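Local coordinates for protein glcnac-alpha-1,4-gal-releasing endo-beta-galactosidase (Clostridium perfringens, PDB 1UPS) that probably hydrolyses O-glycosyl bonds as a calcium-binding family 16 endo-beta-galactosidase that releases GlcNAc-alpha-1,4-Gal, at residues S138-A147 and S258-W269. Numbering follows the deposited sequence.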
ATOM      1  N   SER A 138     -11.772   4.877 -14.100  1.00 10.02           N
ATOM      2  CA  SER A 138     -12.277   4.774 -15.463  1.00 11.17           C
ATOM      3  C   SER A 138     -13.376   3.736 -15.600  1.00 10.36           C
ATOM      4  O   SER A 138     -13.253   2.644 -15.064  1.00 11.11           O
ATOM      5  CB  SER A 138     -11.143   4.383 -16.419  1.00 10.72           C
ATOM      6  OG  SER A 138     -11.649   4.277 -17.753  1.00 12.29           O
ATOM      7  N   ASN A 139     -14.438   4.078 -16.343  1.00 11.61           N
ATOM      8  CA  ASN A 139     -15.492   3.103 -16.662  1.00 11.65           C
ATOM      9  C   ASN A 139     -15.415   2.579 -18.107  1.00 11.32           C
ATOM     10  O   ASN A 139     -16.363   1.956 -18.599  1.00 10.86           O
ATOM     11  CB  ASN A 139     -16.897   3.704 -16.358  1.00 13.42           C
ATOM     12  CG  ASN A 139     -17.308   4.797 -17.339  1.00 15.25           C
ATOM     13  OD1 ASN A 139     -16.577   5.148 -18.267  1.00 17.02           O
ATOM     14  ND2 ASN A 139     -18.528   5.347 -17.134  1.00 21.12           N
ATOM     15  N   THR A 140     -14.292   2.823 -18.792  1.00 10.97           N
ATOM     16  CA  THR A 140     -14.183   2.440 -20.217  1.00 10.58           C
ATOM     17  C   THR A 140     -14.087   0.940 -20.435  1.00 11.29           C
ATOM     18  O   THR A 140     -14.433   0.442 -21.521  1.00 11.21           O
ATOM     19  CB  THR A 140     -12.940   3.072 -20.895  1.00 11.23           C
ATOM     20  OG1 THR A 140     -11.740   2.687 -20.193  1.00 10.73           O
ATOM     21  CG2 THR A 140     -12.979   4.597 -20.835  1.00 11.76           C
ATOM     22  N   GLY A 141     -13.563   0.234 -19.432  1.00 10.68           N
ATOM     23  CA  GLY A 141     -13.120  -1.139 -19.614  1.00 11.41           C
ATOM     24  C   GLY A 141     -11.967  -1.256 -20.604  1.00 11.06           C
ATOM     25  O   GLY A 141     -11.344  -0.252 -20.957  1.00 10.38           O
ATOM     26  N   GLY A 142     -11.692  -2.490 -21.049  1.00 11.15           N
ATOM     27  CA  GLY A 142     -10.619  -2.758 -22.009  1.00 10.85           C
ATOM     28  C   GLY A 142      -9.225  -2.571 -21.411  1.00 10.62           C
ATOM     29  O   GLY A 142      -9.081  -2.469 -20.199  1.00 11.03           O
ATOM     30  N   GLY A 143      -8.201  -2.502 -22.262  1.00  9.78           N
ATOM     31  CA  GLY A 143      -6.821  -2.370 -21.784  1.00  9.66           C
ATOM     32  C   GLY A 143      -6.477  -0.972 -21.282  1.00  9.38           C
ATOM     33  O   GLY A 143      -6.935   0.039 -21.835  1.00  9.01           O
ATOM     34  N   GLY A 144      -5.660  -0.910 -20.230  1.00  9.07           N
ATOM     35  CA  GLY A 144      -5.297   0.363 -19.638  1.00  9.31           C
ATOM     36  C   GLY A 144      -5.432   0.325 -18.125  1.00  9.85           C
ATOM     37  O   GLY A 144      -5.960  -0.639 -17.554  1.00 10.18           O
ATOM     38  N   HIS A 145      -4.927   1.367 -17.478  1.00  9.83           N
ATOM     39  CA  HIS A 145      -5.033   1.500 -16.027  1.00 10.12           C
ATOM     40  C   HIS A 145      -4.847   2.945 -15.628  1.00 10.44           C
ATOM     41  O   HIS A 145      -4.405   3.747 -16.434  1.00 10.49           O
ATOM     42  CB  HIS A 145      -4.030   0.573 -15.291  1.00  9.91           C
ATOM     43  CG  HIS A 145      -2.584   0.982 -15.379  1.00 10.29           C
ATOM     44  ND1 HIS A 145      -1.791   0.713 -16.476  1.00 12.87           N
ATOM     45  CD2 HIS A 145      -1.772   1.558 -14.459  1.00 11.61           C
ATOM     46  CE1 HIS A 145      -0.554   1.126 -16.237  1.00 14.20           C
ATOM     47  NE2 HIS A 145      -0.518   1.647 -15.015  1.00 12.63           N
ATOM     48  N   GLN A 146      -5.198   3.269 -14.388  1.00  9.72           N
ATOM     49  CA  GLN A 146      -4.855   4.571 -13.826  1.00  9.96           C
ATOM     50  C   GLN A 146      -3.894   4.318 -12.678  1.00  9.69           C
ATOM     51  O   GLN A 146      -3.809   3.193 -12.180  1.00  9.78           O
ATOM     52  CB  GLN A 146      -6.111   5.310 -13.333  1.00  9.63           C
ATOM     53  CG  GLN A 146      -7.000   4.485 -12.382  1.00  9.33           C
ATOM     54  CD  GLN A 146      -8.259   3.977 -13.092  1.00  9.74           C
ATOM     55  OE1 GLN A 146      -9.026   4.778 -13.629  1.00 11.69           O
ATOM     56  NE2 GLN A 146      -8.447   2.659 -13.127  1.00  8.60           N
ATOM     57  N   ALA A 147      -3.168   5.352 -12.256  1.00 10.19           N
ATOM     58  CA  ALA A 147      -2.175   5.159 -11.203  1.00  9.62           C
ATOM     59  C   ALA A 147      -1.965   6.392 -10.332  1.00 10.43           C
ATOM     60  O   ALA A 147      -1.913   7.527 -10.832  1.00  9.76           O
ATOM     61  CB  ALA A 147      -0.839   4.697 -11.807  1.00  9.79           C
ATOM     62  N   SER A 258      -0.840  -3.047 -19.134  1.00 12.87           N
ATOM     63  CA  SER A 258      -2.215  -3.324 -18.711  1.00 12.29           C
ATOM     64  C   SER A 258      -3.161  -3.547 -19.884  1.00 11.72           C
ATOM     65  O   SER A 258      -4.368  -3.613 -19.686  1.00 11.95           O
ATOM     66  CB  SER A 258      -2.760  -2.193 -17.829  1.00 12.76           C
ATOM     67  OG  SER A 258      -2.542  -0.923 -18.440  1.00 13.35           O
ATOM     68  N   GLY A 259      -2.627  -3.632 -21.107  1.00 10.74           N
ATOM     69  CA  GLY A 259      -3.444  -4.056 -22.239  1.00 11.30           C
ATOM     70  C   GLY A 259      -3.728  -3.008 -23.305  1.00 11.14           C
ATOM     71  O   GLY A 259      -3.689  -1.806 -23.032  1.00 11.00           O
ATOM     72  N   ALA A 260      -4.034  -3.482 -24.517  1.00 10.44           N
ATOM     73  CA  ALA A 260      -4.336  -2.600 -25.647  1.00 10.43           C
ATOM     74  C   ALA A 260      -5.707  -1.967 -25.434  1.00  9.82           C
ATOM     75  O   ALA A 260      -6.615  -2.610 -24.879  1.00  9.66           O
ATOM     76  CB  ALA A 260      -4.337  -3.409 -26.959  1.00  9.70           C
ATOM     77  N   HIS A 261      -5.869  -0.720 -25.887  1.00 10.09           N
ATOM     78  CA  HIS A 261      -7.135   0.013 -25.749  1.00  9.85           C
ATOM     79  C   HIS A 261      -8.310  -0.737 -26.375  1.00 10.26           C
ATOM     80  O   HIS A 261      -8.156  -1.366 -27.434  1.00 10.26           O
ATOM     81  CB  HIS A 261      -7.044   1.417 -26.388  1.00  9.42           C
ATOM     82  CG  HIS A 261      -6.793   1.412 -27.879  1.00 10.79           C
ATOM     83  ND1 HIS A 261      -5.524   1.364 -28.416  1.00 10.96           N
ATOM     84  CD2 HIS A 261      -7.644   1.496 -28.938  1.00  9.98           C
ATOM     85  CE1 HIS A 261      -5.601   1.404 -29.739  1.00 11.61           C
ATOM     86  NE2 HIS A 261      -6.875   1.492 -30.084  1.00 11.30           N
ATOM     87  N   ASN A 262      -9.482  -0.669 -25.726  1.00  9.13           N
ATOM     88  CA  ASN A 262     -10.728  -0.983 -26.439  1.00  8.90           C
ATOM     89  C   ASN A 262     -11.202   0.280 -27.160  1.00  9.54           C
ATOM     90  O   ASN A 262     -10.467   1.271 -27.208  1.00  9.23           O
ATOM     91  CB  ASN A 262     -11.810  -1.570 -25.501  1.00  8.44           C
ATOM     92  CG  ASN A 262     -12.425  -0.526 -24.537  1.00  9.43           C
ATOM     93  OD1 ASN A 262     -12.104   0.671 -24.572  1.00  9.68           O
ATOM     94  ND2 ASN A 262     -13.309  -1.004 -23.654  1.00  8.10           N
ATOM     95  N   ASP A 263     -12.434   0.272 -27.682  1.00  8.98           N
ATOM     96  CA  ASP A 263     -12.859   1.362 -28.547  1.00  9.64           C
ATOM     97  C   ASP A 263     -13.689   2.438 -27.848  1.00 10.14           C
ATOM     98  O   ASP A 263     -14.324   3.246 -28.514  1.00 10.34           O
ATOM     99  CB  ASP A 263     -13.568   0.800 -29.791  1.00  9.55           C
ATOM    100  CG  ASP A 263     -12.630  -0.028 -30.649  1.00 11.38           C
ATOM    101  OD1 ASP A 263     -13.046  -1.100 -31.160  1.00 11.74           O
ATOM    102  OD2 ASP A 263     -11.451   0.335 -30.871  1.00 11.52           O
ATOM    103  N   VAL A 264     -13.626   2.469 -26.512  1.00  9.69           N
ATOM    104  CA  VAL A 264     -14.323   3.488 -25.722  1.00  9.73           C
ATOM    105  C   VAL A 264     -13.389   4.628 -25.344  1.00 10.54           C
ATOM    106  O   VAL A 264     -12.374   4.424 -24.653  1.00 10.42           O
ATOM    107  CB  VAL A 264     -14.921   2.884 -24.435  1.00  9.67           C
ATOM    108  CG1 VAL A 264     -15.709   3.963 -23.653  1.00 10.40           C
ATOM    109  CG2 VAL A 264     -15.826   1.703 -24.794  1.00  9.76           C
ATOM    110  N   TRP A 265     -13.733   5.829 -25.803  1.00 10.70           N
ATOM    111  CA  TRP A 265     -12.875   7.003 -25.598  1.00 11.34           C
ATOM    112  C   TRP A 265     -13.659   8.186 -25.024  1.00 11.90           C
ATOM    113  O   TRP A 265     -14.893   8.287 -25.234  1.00 12.25           O
ATOM    114  CB  TRP A 265     -12.255   7.422 -26.934  1.00 11.23           C
ATOM    115  CG  TRP A 265     -11.298   6.391 -27.488  1.00 10.48           C
ATOM    116  CD1 TRP A 265     -11.574   5.428 -28.421  1.00 12.72           C
ATOM    117  CD2 TRP A 265      -9.915   6.239 -27.154  1.00 11.47           C
ATOM    118  NE1 TRP A 265     -10.448   4.673 -28.672  1.00 10.86           N
ATOM    119  CE2 TRP A 265      -9.409   5.165 -27.924  1.00 10.91           C
ATOM    120  CE3 TRP A 265      -9.045   6.909 -26.279  1.00 10.67           C
ATOM    121  CZ2 TRP A 265      -8.067   4.730 -27.837  1.00 11.15           C
ATOM    122  CZ3 TRP A 265      -7.709   6.485 -26.196  1.00 10.05           C
ATOM    123  CH2 TRP A 265      -7.236   5.404 -26.980  1.00  9.75           C
ATOM    124  N   PRO A 266     -12.981   9.105 -24.338  1.00 12.56           N
ATOM    125  CA  PRO A 266     -11.560   9.017 -23.948  1.00 12.28           C
ATOM    126  C   PRO A 266     -11.337   8.040 -22.802  1.00 12.17           C
ATOM    127  O   PRO A 266     -12.322   7.656 -22.142  1.00 11.73           O
ATOM    128  CB  PRO A 266     -11.270  10.423 -23.401  1.00 13.11           C
ATOM    129  CG  PRO A 266     -12.370  11.275 -23.949  1.00 14.84           C
ATOM    130  CD  PRO A 266     -13.584  10.388 -23.942  1.00 13.26           C
ATOM    131  N   LYS A 267     -10.083   7.662 -22.555  1.00 11.25           N
ATOM    132  CA  LYS A 267      -9.760   6.970 -21.298  1.00 11.25           C
ATOM    133  C   LYS A 267      -9.632   8.068 -20.252  1.00 11.72           C
ATOM    134  O   LYS A 267      -8.787   8.968 -20.386  1.00 12.25           O
ATOM    135  CB  LYS A 267      -8.459   6.159 -21.390  1.00 11.34           C
ATOM    136  CG  LYS A 267      -8.261   5.340 -22.678  1.00 11.53           C
ATOM    137  CD  LYS A 267      -9.420   4.358 -22.937  1.00  9.90           C
ATOM    138  CE  LYS A 267      -9.148   3.614 -24.255  1.00  9.68           C
ATOM    139  NZ  LYS A 267     -10.277   2.705 -24.669  1.00  9.47           N
ATOM    140  N   GLU A 268     -10.459   8.010 -19.210  1.00 11.92           N
ATOM    141  CA  GLU A 268     -10.437   9.077 -18.232  1.00 12.04           C
ATOM    142  C   GLU A 268     -10.837   8.605 -16.853  1.00 11.33           C
ATOM    143  O   GLU A 268     -11.622   7.663 -16.713  1.00 10.71           O
ATOM    144  CB  GLU A 268     -11.329  10.240 -18.670  1.00 12.27           C
ATOM    145  CG  GLU A 268     -12.777   9.902 -18.986  1.00 15.63           C
ATOM    146  CD  GLU A 268     -13.523  11.108 -19.585  1.00 18.67           C
ATOM    147  OE1 GLU A 268     -14.716  11.292 -19.297  1.00 19.28           O
ATOM    148  OE2 GLU A 268     -12.909  11.896 -20.337  1.00 21.34           O
ATOM    149  N   TRP A 269     -10.287   9.279 -15.851  1.00 11.11           N
ATOM    150  CA  TRP A 269     -10.730   9.123 -14.462  1.00 11.44           C
ATOM    151  C   TRP A 269     -10.812  10.461 -13.770  1.00 11.82           C
ATOM    152  O   TRP A 269     -10.402  11.486 -14.334  1.00 12.40           O
ATOM    153  CB  TRP A 269      -9.841   8.157 -13.665  1.00 10.43           C
ATOM    154  CG  TRP A 269      -8.395   8.583 -13.363  1.00 11.65           C
ATOM    155  CD1 TRP A 269      -7.501   9.239 -14.191  1.00 11.96           C
ATOM    156  CD2 TRP A 269      -7.687   8.314 -12.157  1.00 11.10           C
ATOM    157  NE1 TRP A 269      -6.288   9.398 -13.548  1.00 11.47           N
ATOM    158  CE2 TRP A 269      -6.375   8.834 -12.302  1.00 11.44           C
ATOM    159  CE3 TRP A 269      -8.027   7.681 -10.951  1.00 11.93           C
ATOM    160  CZ2 TRP A 269      -5.405   8.725 -11.292  1.00 11.66           C
ATOM    161  CZ3 TRP A 269      -7.071   7.582  -9.946  1.00 12.62           C
ATOM    162  CH2 TRP A 269      -5.772   8.096 -10.125  1.00 12.70           C
TER
HETATM  163  O   HOH W   1     -14.260   6.816 -17.383  1.00 24.29           O
HETATM  164  O   HOH W   2     -15.684   8.171 -19.215  1.00 27.62           O
HETATM  165  O   HOH W   3      -9.479   0.521 -22.888  1.00 14.35           O
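Ser258 meets His145 and Gly144 with its side chain and backbone respectively. Its OG lies 2.7 Å from His145 ND1, at the edge of the imidazole and in its plane, in a nearly straight hydrogen bond (161°); chi1 of 50° sets the hydroxyl between the backbone N and carbonyl carbon, turning it to the edge of the ring, which also stacks on Tyr253. Its carbonyl O accepts from Gly144 N, 3.0 Å away. Gly259 and Ala260 then run against Gly143, whose CA lies against three carbonyls in succession, those of Ser258, Gly259 and Ala260, the last 3.1 Å from it, and Gly143 N gives a weak bond to Ala260 O. Asn262 works in two directions: ND2 donates to Thr140 O (2.8 Å), lying above that carbonyl's plane, while OD1 closes an Asx turn by accepting from Val264 N. A water accepts from Asn262 N and Lys267 NZ and lies within donating distance of the carbonyls of Gly141 and Gly143. Both segments are connections of a glycoside hydrolase family 16 beta-sandwich: 138-147 leads from strand 129-136 of one sheet into strand 145-152 of the other, and 258-269 returns from strand 246-254 to strand 267-279. Val264 CG1 packs 4.0 Å from Thr140 CG2, and that methyl also approaches the carbonyl O of Pro266, a proline preceded by a cis peptide bond. Lys267 crosses Thr140 at about a right angle, its ammonium held by the carbonyls of Asn262 and Val264. Glu268 O receives a CA-H...O contact from Ser138, and a water that accepts from Asn139 N lies within donating distance of it. Trp269 presents one indole face to Gln146, whose CB sits 3.7 Å from the six-membered ring centroid; the chain bends at chi2 (-105°), and OE1 accepts from Ser138 N at 2.8 Å, while NE2 is hydrogen-bonded to the carbonyl O of Thr174.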